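Local structure of aspartate aminotransferase (Plasmodium falciparum, 3K7Y) at residues 47-52 with 315-320; 179-184 with 229-234; 217-222 with 248-253. The protein probably catalyses the pyridoxal-phosphate-dependent, reversible transfer of an amino group from L-aspartate to 2-oxoglutarate, giving oxaloacetate and L-glutamate, as a homodimer. All coordinates share one frame; numbering follows the deposited sequence.

How the contacts relate
Contact 3 is central in this arrangement. Its centre lies about 8 Å from that of contact 1 and about 14 Å from that of contact 2, whereas contacts 1 and 2 are about 22 Å apart, centre to centre, and do not touch. Along the chain the order is 47-52, 179-184, 217-222, 229-234, 248-253, 315-320, so contact 1 encloses the others while contacts 2 and 3 interleave. Loops 179-184, 217-222 and 248-253 each follow a strand of the mixed sheet, and all three supply or adjoin residues of the pyridoxal phosphate pocket. Helix 304-335 joins contact 1 to contact 3 through hydrogen bonds of Ser-315 and Ser-318, which reach loop 217-222, next to the pocket residue Tyr-216.

Contact 1: 47-52 with 315-320; sequences HIFDSV and SQLSQR
With CG anti to the backbone N in both residues (chi1 180° in His-47, -165° in Leu-317), the imidazole and the isobutyl group approach each other from opposite directions. Branch CD2 of Leu-317 does the touching: it lies 3.9 Å from CE1 of His-47 and 4.1 Å from ND1 of the same ring. It also meets Phe-49 more distantly, 4.4 Å from CZ to CD2. Within 47-52 the two rings also pack on each other. His-47 CE1 stands 3.6 Å above the Phe-49 plane, over the ring centre, and Phe-49 CZ in turn lies in the imidazole plane at its edge. The backbones stay well separated, with 10.3 Å between CA of Phe-49 and CA of Leu-317, so side chains alone bridge the gap and bury 87 Å² in total. The partners belong to the loop leading into helix 50-62 and to helix 304-335, the long helix that in class I aminotransferases runs from the large domain into the small one. Trp-310, earlier on that helix, meets Phe-49 edge-to-face, and Glu-313 accepts a hydrogen bond from Ser-51 OG, which ties the same two elements together again. Ser-252 touches both His-47 and Phe-49. Beyond them, Ile-48 and Val-52 pack on Lys-64 and Lys-66 of the second subunit.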
loop_
_atom_site.group_PDB
_atom_site.type_symbol
_atom_site.label_atom_id
_atom_site.label_comp_id
_atom_site.label_asym_id
_atom_site.label_seq_id
_atom_site.Cartn_x
_atom_site.Cartn_y
_atom_site.Cartn_z
ATOM N N HIS A 47 -1.348 11.124 -19.912
ATOM C CA HIS A 47 -1.795 12.465 -19.561
ATOM C C HIS A 47 -1.286 12.945 -18.204
ATOM O O HIS A 47 -0.981 12.132 -17.322
ATOM C CB HIS A 47 -3.322 12.533 -19.568
ATOM C CG HIS A 47 -3.862 13.883 -19.216
ATOM N ND1 HIS A 47 -4.654 14.102 -18.111
ATOM C CD2 HIS A 47 -3.697 15.093 -19.808
ATOM C CE1 HIS A 47 -4.977 15.382 -18.051
ATOM N NE2 HIS A 47 -4.409 16.005 -19.069
ATOM N N ILE A 48 -1.197 14.270 -18.052
ATOM C CA ILE A 48 -0.998 14.900 -16.741
ATOM C C ILE A 48 -1.367 16.388 -16.729
ATOM O O ILE A 48 -1.005 17.121 -17.635
ATOM C CB ILE A 48 0.442 14.647 -16.155
ATOM C CG1 ILE A 48 0.475 14.961 -14.642
ATOM C CG2 ILE A 48 1.531 15.375 -16.980
ATOM C CD1 ILE A 48 1.006 13.843 -13.795
ATOM N N PHE A 49 -2.078 16.813 -15.688
ATOM C CA PHE A 49 -2.467 18.209 -15.497
ATOM C C PHE A 49 -1.286 19.148 -15.209
ATOM O O PHE A 49 -0.154 18.702 -15.042
ATOM C CB PHE A 49 -3.472 18.301 -14.347
ATOM C CG PHE A 49 -4.775 17.627 -14.627
ATOM C CD1 PHE A 49 -5.828 18.331 -15.191
ATOM C CD2 PHE A 49 -4.952 16.285 -14.328
ATOM C CE1 PHE A 49 -7.041 17.695 -15.456
ATOM C CE2 PHE A 49 -6.152 15.648 -14.588
ATOM C CZ PHE A 49 -7.200 16.349 -15.144
ATOM N N ASP A 50 -1.558 20.451 -15.161
ATOM C CA ASP A 50 -0.573 21.428 -14.709
ATOM C C ASP A 50 -0.798 21.729 -13.237
ATOM O O ASP A 50 0.155 21.902 -12.480
ATOM C CB ASP A 50 -0.652 22.717 -15.535
ATOM C CG ASP A 50 0.168 22.647 -16.818
ATOM O OD1 ASP A 50 0.029 21.669 -17.584
ATOM O OD2 ASP A 50 0.949 23.587 -17.066
ATOM N N SER A 51 -2.068 21.783 -12.840
ATOM C CA SER A 51 -2.452 21.883 -11.429
ATOM C C SER A 51 -1.703 20.857 -10.591
ATOM O O SER A 51 -1.201 21.165 -9.515
ATOM C CB SER A 51 -3.957 21.662 -11.269
ATOM O OG SER A 51 -4.697 22.663 -11.941
ATOM N N VAL A 52 -1.628 19.635 -11.108
ATOM C CA VAL A 52 -0.955 18.533 -10.434
ATOM C C VAL A 52 0.555 18.717 -10.394
ATOM O O VAL A 52 1.168 18.506 -9.348
ATOM C CB VAL A 52 -1.340 17.170 -11.043
ATOM C CG1 VAL A 52 -0.301 16.118 -10.718
ATOM C CG2 VAL A 52 -2.716 16.742 -10.539
ATOM N N SER A 315 -13.042 19.517 -16.694
ATOM C CA SER A 315 -14.257 19.724 -17.497
ATOM C C SER A 315 -13.974 19.750 -19.005
ATOM O O SER A 315 -14.731 19.174 -19.797
ATOM C CB SER A 315 -14.987 20.991 -17.079
ATOM O OG SER A 315 -16.354 20.872 -17.404
ATOM N N GLN A 316 -12.879 20.423 -19.376
ATOM C CA GLN A 316 -12.297 20.385 -20.729
ATOM C C GLN A 316 -11.898 18.969 -21.181
ATOM O O GLN A 316 -11.788 18.707 -22.375
ATOM C CB GLN A 316 -11.075 21.318 -20.827
ATOM C CG GLN A 316 -11.304 22.630 -21.585
ATOM C CD GLN A 316 -11.635 23.832 -20.690
ATOM O OE1 GLN A 316 -11.165 23.928 -19.557
ATOM N NE2 GLN A 316 -12.431 24.765 -21.214
ATOM N N LEU A 317 -11.677 18.059 -20.239
ATOM C CA LEU A 317 -11.299 16.688 -20.603
ATOM C C LEU A 317 -12.484 15.793 -20.997
ATOM O O LEU A 317 -12.504 15.262 -22.104
ATOM C CB LEU A 317 -10.430 16.039 -19.517
ATOM C CG LEU A 317 -9.676 14.771 -19.908
ATOM C CD1 LEU A 317 -9.019 14.923 -21.264
ATOM C CD2 LEU A 317 -8.634 14.448 -18.861
ATOM N N SER A 318 -13.463 15.638 -20.110
ATOM C CA SER A 318 -14.643 14.832 -20.422
ATOM C C SER A 318 -15.301 15.278 -21.735
ATOM O O SER A 318 -15.818 14.446 -22.490
ATOM C CB SER A 318 -15.663 14.885 -19.287
ATOM O OG SER A 318 -16.304 16.150 -19.252
ATOM N N GLN A 319 -15.290 16.585 -22.004
ATOM C CA GLN A 319 -15.780 17.083 -23.289
ATOM C C GLN A 319 -15.018 16.370 -24.415
ATOM O O GLN A 319 -15.610 15.609 -25.175
ATOM C CB GLN A 319 -15.673 18.620 -23.407
ATOM C CG GLN A 319 -14.427 19.133 -24.184
ATOM C CD GLN A 319 -14.393 20.647 -24.454
ATOM O OE1 GLN A 319 -15.198 21.415 -23.924
ATOM N NE2 GLN A 319 -13.442 21.074 -25.287
ATOM N N ARG A 320 -13.699 16.569 -24.482
ATOM C CA ARG A 320 -12.897 16.043 -25.588
ATOM C C ARG A 320 -13.161 14.554 -25.785
ATOM O O ARG A 320 -13.361 14.098 -26.911
ATOM C CB ARG A 320 -11.401 16.310 -25.381
ATOM C CG ARG A 320 -10.529 15.707 -26.485
ATOM C CD ARG A 320 -9.005 15.722 -26.186
ATOM N NE ARG A 320 -8.526 14.687 -25.248
ATOM C CZ ARG A 320 -8.462 13.368 -25.477
ATOM N NH1 ARG A 320 -8.881 12.829 -26.622
ATOM N NH2 ARG A 320 -7.991 12.569 -24.526
#

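Contact 2: 179-184 with 229-234; sequences LQISCY and LLIRKF
No flat group separates Ile-181 from Leu-230; the Phe-234 ring lies beside this aliphatic contact. At the edge of that ring, in its plane, lies the carbonyl oxygen of Leu-230, and Phe-212 meets the same phenyl edge-to-face. Across the contact itself, Ile-181 uses both of its branches. CG2 reaches Leu-230 CD1 at 3.8 Å, the side chains crossing at a slant. The other branch extends fully (chi2 -179°), which carries CD1 to 4.2 Å from Leu-230 CB and to 4.3 Å from Ile-231 CG1. One isoleucine thus straddles two successive residues of the helix, with CA of Ile-181 7.6 Å from CA of Leu-230. No hydrogen bond crosses between the two segments, and most of the 151 Å² buried between them comes from Ile-181, Leu-230 and Ile-231. Within the helix, Phe-234 N bonds to Leu-230 O at 2.8 Å, as in a regular helix turn. Phe-212 on strand 209-214 touches both Ile-181 and Ile-231, and Ile-200 of helix 193-206 packs on Leu-230. Such helix-on-sheet packing beside a loop at the end of a strand, here bearing the pocket residue Gln-180, belongs to the alpha/beta large domain of fold-type I pyridoxal phosphate enzymes.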
loop_
_atom_site.group_PDB
_atom_site.type_symbol
_atom_site.label_atom_id
_atom_site.label_comp_id
_atom_site.label_asym_id
_atom_site.label_seq_id
_atom_site.Cartn_x
_atom_site.Cartn_y
_atom_site.Cartn_z
ATOM N N LEU A 179 -22.123 -0.809 -6.552
ATOM C CA LEU A 179 -22.683 -0.093 -7.676
ATOM C C LEU A 179 -21.668 0.855 -8.256
ATOM O O LEU A 179 -20.977 1.604 -7.524
ATOM C CB LEU A 179 -23.932 0.691 -7.277
ATOM C CG LEU A 179 -25.185 -0.126 -6.980
ATOM C CD1 LEU A 179 -26.305 0.757 -6.469
ATOM C CD2 LEU A 179 -25.654 -0.941 -8.196
ATOM N N GLN A 180 -21.581 0.797 -9.581
ATOM C CA GLN A 180 -20.922 1.814 -10.381
ATOM C C GLN A 180 -22.053 2.584 -11.033
ATOM O O GLN A 180 -22.749 2.061 -11.911
ATOM C CB GLN A 180 -20.047 1.189 -11.464
ATOM C CG GLN A 180 -18.942 0.321 -10.991
ATOM C CD GLN A 180 -18.045 -0.096 -12.137
ATOM O OE1 GLN A 180 -17.945 -1.281 -12.467
ATOM N NE2 GLN A 180 -17.381 0.883 -12.758
ATOM N N ILE A 181 -22.242 3.816 -10.585
ATOM C CA ILE A 181 -23.382 4.613 -10.993
ATOM C C ILE A 181 -23.073 5.499 -12.182
ATOM O O ILE A 181 -23.986 6.028 -12.819
ATOM C CB ILE A 181 -23.829 5.505 -9.862
ATOM C CG1 ILE A 181 -22.707 6.466 -9.479
ATOM C CG2 ILE A 181 -24.263 4.659 -8.688
ATOM C CD1 ILE A 181 -23.055 7.360 -8.363
ATOM N N SER A 182 -21.787 5.668 -12.474
ATOM C CA SER A 182 -21.343 6.572 -13.518
ATOM C C SER A 182 -20.046 6.041 -14.091
ATOM O O SER A 182 -19.307 5.358 -13.401
ATOM C CB SER A 182 -21.158 7.979 -12.942
ATOM O OG SER A 182 -20.764 8.907 -13.939
ATOM N N CYS A 183 -19.802 6.341 -15.363
ATOM C CA CYS A 183 -18.603 5.907 -16.092
ATOM C C CYS A 183 -18.295 4.414 -16.011
ATOM O O CYS A 183 -17.130 4.013 -16.015
ATOM C CB CYS A 183 -17.396 6.730 -15.657
ATOM S SG CYS A 183 -17.657 8.461 -15.993
ATOM N N TYR A 184 -19.351 3.607 -15.967
ATOM C CA TYR A 184 -19.265 2.174 -15.741
ATOM C C TYR A 184 -18.097 1.530 -16.472
ATOM O O TYR A 184 -17.868 1.784 -17.655
ATOM C CB TYR A 184 -20.565 1.514 -16.173
ATOM C CG TYR A 184 -20.813 0.169 -15.548
ATOM C CD1 TYR A 184 -20.068 -0.953 -15.919
ATOM C CD2 TYR A 184 -21.810 0.005 -14.582
ATOM C CE1 TYR A 184 -20.307 -2.207 -15.339
ATOM C CE2 TYR A 184 -22.065 -1.259 -13.994
ATOM C CZ TYR A 184 -21.312 -2.355 -14.382
ATOM O OH TYR A 184 -21.561 -3.585 -13.804
ATOM N N LEU A 229 -24.485 12.353 -8.303
ATOM C CA LEU A 229 -25.801 12.796 -7.822
ATOM C C LEU A 229 -26.507 11.761 -6.957
ATOM O O LEU A 229 -27.026 12.101 -5.890
ATOM C CB LEU A 229 -26.730 13.253 -8.962
ATOM C CG LEU A 229 -28.146 13.732 -8.591
ATOM C CD1 LEU A 229 -28.161 14.779 -7.478
ATOM C CD2 LEU A 229 -28.860 14.267 -9.812
ATOM N N LEU A 230 -26.527 10.510 -7.408
ATOM C CA LEU A 230 -27.256 9.486 -6.688
ATOM C C LEU A 230 -26.823 9.487 -5.242
ATOM O O LEU A 230 -27.656 9.349 -4.339
ATOM C CB LEU A 230 -27.009 8.114 -7.278
ATOM C CG LEU A 230 -28.180 7.130 -7.277
ATOM C CD1 LEU A 230 -27.605 5.731 -7.170
ATOM C CD2 LEU A 230 -29.240 7.361 -6.199
ATOM N N ILE A 231 -25.521 9.662 -5.029
ATOM C CA ILE A 231 -24.959 9.658 -3.689
ATOM C C ILE A 231 -25.567 10.801 -2.893
ATOM O O ILE A 231 -26.008 10.602 -1.756
ATOM C CB ILE A 231 -23.421 9.749 -3.708
ATOM C CG1 ILE A 231 -22.842 8.449 -4.255
ATOM C CG2 ILE A 231 -22.874 10.010 -2.311
ATOM C CD1 ILE A 231 -21.355 8.473 -4.500
ATOM N N ARG A 232 -25.606 11.985 -3.498
ATOM C CA ARG A 232 -26.125 13.172 -2.812
ATOM C C ARG A 232 -27.626 13.082 -2.550
ATOM O O ARG A 232 -28.109 13.464 -1.479
ATOM C CB ARG A 232 -25.749 14.447 -3.562
ATOM C CG ARG A 232 -24.327 14.875 -3.255
ATOM C CD ARG A 232 -23.780 15.805 -4.295
ATOM N NE ARG A 232 -22.323 15.773 -4.339
ATOM C CZ ARG A 232 -21.571 16.790 -4.745
ATOM N NH1 ARG A 232 -22.139 17.927 -5.111
ATOM N NH2 ARG A 232 -20.247 16.685 -4.767
ATOM N N LYS A 233 -28.349 12.538 -3.515
ATOM C CA LYS A 233 -29.758 12.259 -3.321
ATOM C C LYS A 233 -29.940 11.271 -2.157
ATOM O O LYS A 233 -30.691 11.560 -1.231
ATOM C CB LYS A 233 -30.402 11.781 -4.622
ATOM C CG LYS A 233 -31.821 12.269 -4.769
ATOM C CD LYS A 233 -32.244 12.496 -6.226
ATOM C CE LYS A 233 -33.749 12.809 -6.269
ATOM N NZ LYS A 233 -34.328 13.029 -7.628
ATOM N N PHE A 234 -29.222 10.142 -2.194
ATOM C CA PHE A 234 -29.145 9.180 -1.078
ATOM C C PHE A 234 -28.951 9.847 0.283
ATOM O O PHE A 234 -29.599 9.485 1.267
ATOM C CB PHE A 234 -27.961 8.240 -1.275
ATOM C CG PHE A 234 -28.323 6.879 -1.778
ATOM C CD1 PHE A 234 -28.388 6.613 -3.139
ATOM C CD2 PHE A 234 -28.541 5.841 -0.889
ATOM C CE1 PHE A 234 -28.701 5.337 -3.603
ATOM C CE2 PHE A 234 -28.858 4.569 -1.353
ATOM C CZ PHE A 234 -28.939 4.323 -2.712
#

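Contact 3: 217-222 with 248-253; sequences QGFGHT and SKNMSL. With PLP (pyridoxal-5'-phosphate), chain B.
Phe-219 presents its ring edge to the backbone of Lys-249. The lysine carbonyl oxygen lies in the plane of the phenyl, 3.6 Å from CZ to O, and the amide nitrogen of Asn-250 is also near that plane, 4.0 Å from CE2. The same CE2 sits 4.0 Å from Lys-249 CB, so the ring abuts the root of the lysine and leaves the rest of the chain to turn elsewhere. That turn is made at chi2 (89°), beyond which the chain runs extended, away from Phe-219 and toward the aldehyde of pyridoxal phosphate. The approach of NZ to the aldehyde oxygen is too short to be reliable, so the exact spacing there is doubtful. Tyr-68 of the second subunit is hydrogen-bonded to NZ through its hydroxyl. On the neighbouring side, the Asn-250 side chain packs beside Gln-217; the position of its OD1, crowded against the glutamine carbonyl, is doubtful, while ND2 is weakly hydrogen-bonded to Ser-246 O. The far end of Gln-217 is engaged with Leu-84, whose carbonyl accepts from NE2, and Asp-227 OD2 takes hydrogen bonds from the backbone N of both Gly-218 and Gly-220, which holds the loop carrying Phe-219. Ser-248, directly before the lysine, donates from OG to phosphate oxygen O1P at 2.6 Å. Consecutive residues thus serve two neighbouring substituents of the cofactor ring, the phosphate arm and the aldehyde. The course of the lysine chain fits the Schiff base that the active-site lysine forms in this family, a role that rests on the family and not on the modelled spacing, and the tyrosine from the other subunit is consistent with an active site built from both subunits, as in related aminotransferases.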
loop_
_atom_site.group_PDB
_atom_site.type_symbol
_atom_site.label_atom_id
_atom_site.label_comp_id
_atom_site.label_asym_id
_atom_site.label_seq_id
_atom_site.Cartn_x
_atom_site.Cartn_y
_atom_site.Cartn_z
ATOM N N GLN A 217 -14.883 10.516 -11.185
ATOM C CA GLN A 217 -15.696 11.718 -11.029
ATOM C C GLN A 217 -15.249 12.685 -12.110
ATOM O O GLN A 217 -14.069 13.035 -12.179
ATOM C CB GLN A 217 -15.526 12.357 -9.651
ATOM C CG GLN A 217 -16.695 12.159 -8.696
ATOM C CD GLN A 217 -16.812 13.285 -7.667
ATOM O OE1 GLN A 217 -15.824 13.735 -7.109
ATOM N NE2 GLN A 217 -18.028 13.738 -7.418
ATOM N N GLY A 218 -16.175 13.079 -12.977
ATOM C CA GLY A 218 -15.900 14.130 -13.965
ATOM C C GLY A 218 -15.688 13.679 -15.400
ATOM O O GLY A 218 -15.261 14.474 -16.251
ATOM N N PHE A 219 -15.997 12.412 -15.668
ATOM C CA PHE A 219 -15.876 11.853 -17.010
ATOM C C PHE A 219 -17.222 11.542 -17.666
ATOM O O PHE A 219 -17.323 11.467 -18.890
ATOM C CB PHE A 219 -14.978 10.624 -16.984
ATOM C CG PHE A 219 -13.535 10.949 -16.775
ATOM C CD1 PHE A 219 -12.747 11.381 -17.834
ATOM C CD2 PHE A 219 -12.956 10.829 -15.515
ATOM C CE1 PHE A 219 -11.395 11.684 -17.647
ATOM C CE2 PHE A 219 -11.599 11.125 -15.316
ATOM C CZ PHE A 219 -10.821 11.554 -16.386
ATOM N N GLY A 220 -18.253 11.384 -16.850
ATOM C CA GLY A 220 -19.582 11.080 -17.359
ATOM C C GLY A 220 -20.304 12.311 -17.848
ATOM O O GLY A 220 -21.147 12.244 -18.748
ATOM N N HIS A 221 -19.970 13.448 -17.249
ATOM C CA HIS A 221 -20.646 14.702 -17.560
ATOM C C HIS A 221 -19.679 15.847 -17.769
ATOM O O HIS A 221 -18.471 15.639 -17.870
ATOM C CB HIS A 221 -21.638 15.034 -16.454
ATOM C CG HIS A 221 -22.749 14.042 -16.339
ATOM N ND1 HIS A 221 -23.330 13.451 -17.440
ATOM C CD2 HIS A 221 -23.396 13.549 -15.260
ATOM C CE1 HIS A 221 -24.281 12.628 -17.041
ATOM N NE2 HIS A 221 -24.346 12.673 -15.724
ATOM N N THR A 222 -20.224 17.054 -17.857
ATOM C CA THR A 222 -19.420 18.268 -17.947
ATOM C C THR A 222 -19.162 18.804 -16.537
ATOM O O THR A 222 -18.033 19.144 -16.187
ATOM C CB THR A 222 -20.107 19.317 -18.836
ATOM O OG1 THR A 222 -21.497 18.984 -18.950
ATOM C CG2 THR A 222 -19.486 19.322 -20.230
ATOM N N SER A 248 -6.917 8.129 -9.526
ATOM C CA SER A 248 -5.949 7.701 -10.507
ATOM C C SER A 248 -6.199 8.352 -11.842
ATOM O O SER A 248 -5.235 8.690 -12.531
ATOM C CB SER A 248 -5.890 6.193 -10.635
ATOM O OG SER A 248 -4.867 5.694 -9.788
ATOM N N LYS A 249 -7.474 8.566 -12.181
ATOM C CA LYS A 249 -7.839 9.233 -13.442
ATOM C C LYS A 249 -8.271 10.709 -13.316
ATOM O O LYS A 249 -7.927 11.532 -14.162
ATOM C CB LYS A 249 -8.873 8.415 -14.201
ATOM C CG LYS A 249 -8.295 7.159 -14.841
ATOM C CD LYS A 249 -8.325 5.935 -13.910
ATOM C CE LYS A 249 -7.801 4.690 -14.631
ATOM N NZ LYS A 249 -7.713 3.485 -13.759
ATOM N N ASN A 250 -9.023 11.011 -12.256
ATOM C CA ASN A 250 -9.361 12.367 -11.828
ATOM C C ASN A 250 -8.230 13.384 -11.884
ATOM O O ASN A 250 -8.335 14.427 -12.553
ATOM C CB ASN A 250 -9.819 12.321 -10.376
ATOM C CG ASN A 250 -11.262 11.968 -10.246
ATOM O OD1 ASN A 250 -12.087 12.344 -11.090
ATOM N ND2 ASN A 250 -11.594 11.227 -9.185
ATOM N N MET A 251 -7.175 13.094 -11.121
ATOM C CA MET A 251 -6.007 13.948 -11.027
ATOM C C MET A 251 -4.880 13.462 -11.921
ATOM O O MET A 251 -3.762 13.958 -11.828
ATOM C CB MET A 251 -5.491 13.917 -9.605
ATOM C CG MET A 251 -5.974 15.004 -8.752
ATOM S SD MET A 251 -7.279 14.382 -7.734
ATOM C CE MET A 251 -7.576 15.826 -6.705
ATOM N N SER A 252 -5.162 12.468 -12.762
ATOM C CA SER A 252 -4.132 11.786 -13.550
ATOM C C SER A 252 -2.999 11.220 -12.677
ATOM O O SER A 252 -1.871 11.073 -13.158
ATOM C CB SER A 252 -3.539 12.732 -14.593
ATOM O OG SER A 252 -2.461 13.463 -14.007
ATOM N N LEU A 253 -3.300 10.929 -11.407
ATOM C CA LEU A 253 -2.341 10.364 -10.444
ATOM C C LEU A 253 -2.327 8.848 -10.505
ATOM O O LEU A 253 -2.847 8.171 -9.609
ATOM C CB LEU A 253 -2.724 10.743 -9.013
ATOM C CG LEU A 253 -2.710 12.175 -8.509
ATOM C CD1 LEU A 253 -3.254 12.200 -7.085
ATOM C CD2 LEU A 253 -1.321 12.767 -8.587
HETATM N N1 PLP B . -12.856 0.722 -9.662
HETATM C C2 PLP B . -13.014 0.861 -11.017
HETATM C C2A PLP B . -14.377 0.721 -11.581
HETATM C C3 PLP B . -11.917 1.135 -11.819
HETATM O O3 PLP B . -12.078 1.292 -13.173
HETATM C C4 PLP B . -10.651 1.257 -11.245
HETATM C C4A PLP B . -9.527 1.697 -12.133
HETATM O O4A PLP B . -9.257 2.903 -12.211
HETATM C C5 PLP B . -10.478 1.125 -9.853
HETATM C C6 PLP B . -11.603 0.845 -9.074
HETATM C C5A PLP B . -9.133 1.223 -9.127
HETATM O O4P PLP B . -8.334 2.357 -9.412
HETATM P P PLP B . -6.825 2.471 -8.831
HETATM O O1P PLP B . -6.418 3.905 -8.651
HETATM O O2P PLP B . -5.864 1.909 -9.845
HETATM O O3P PLP B . -6.787 1.750 -7.503
#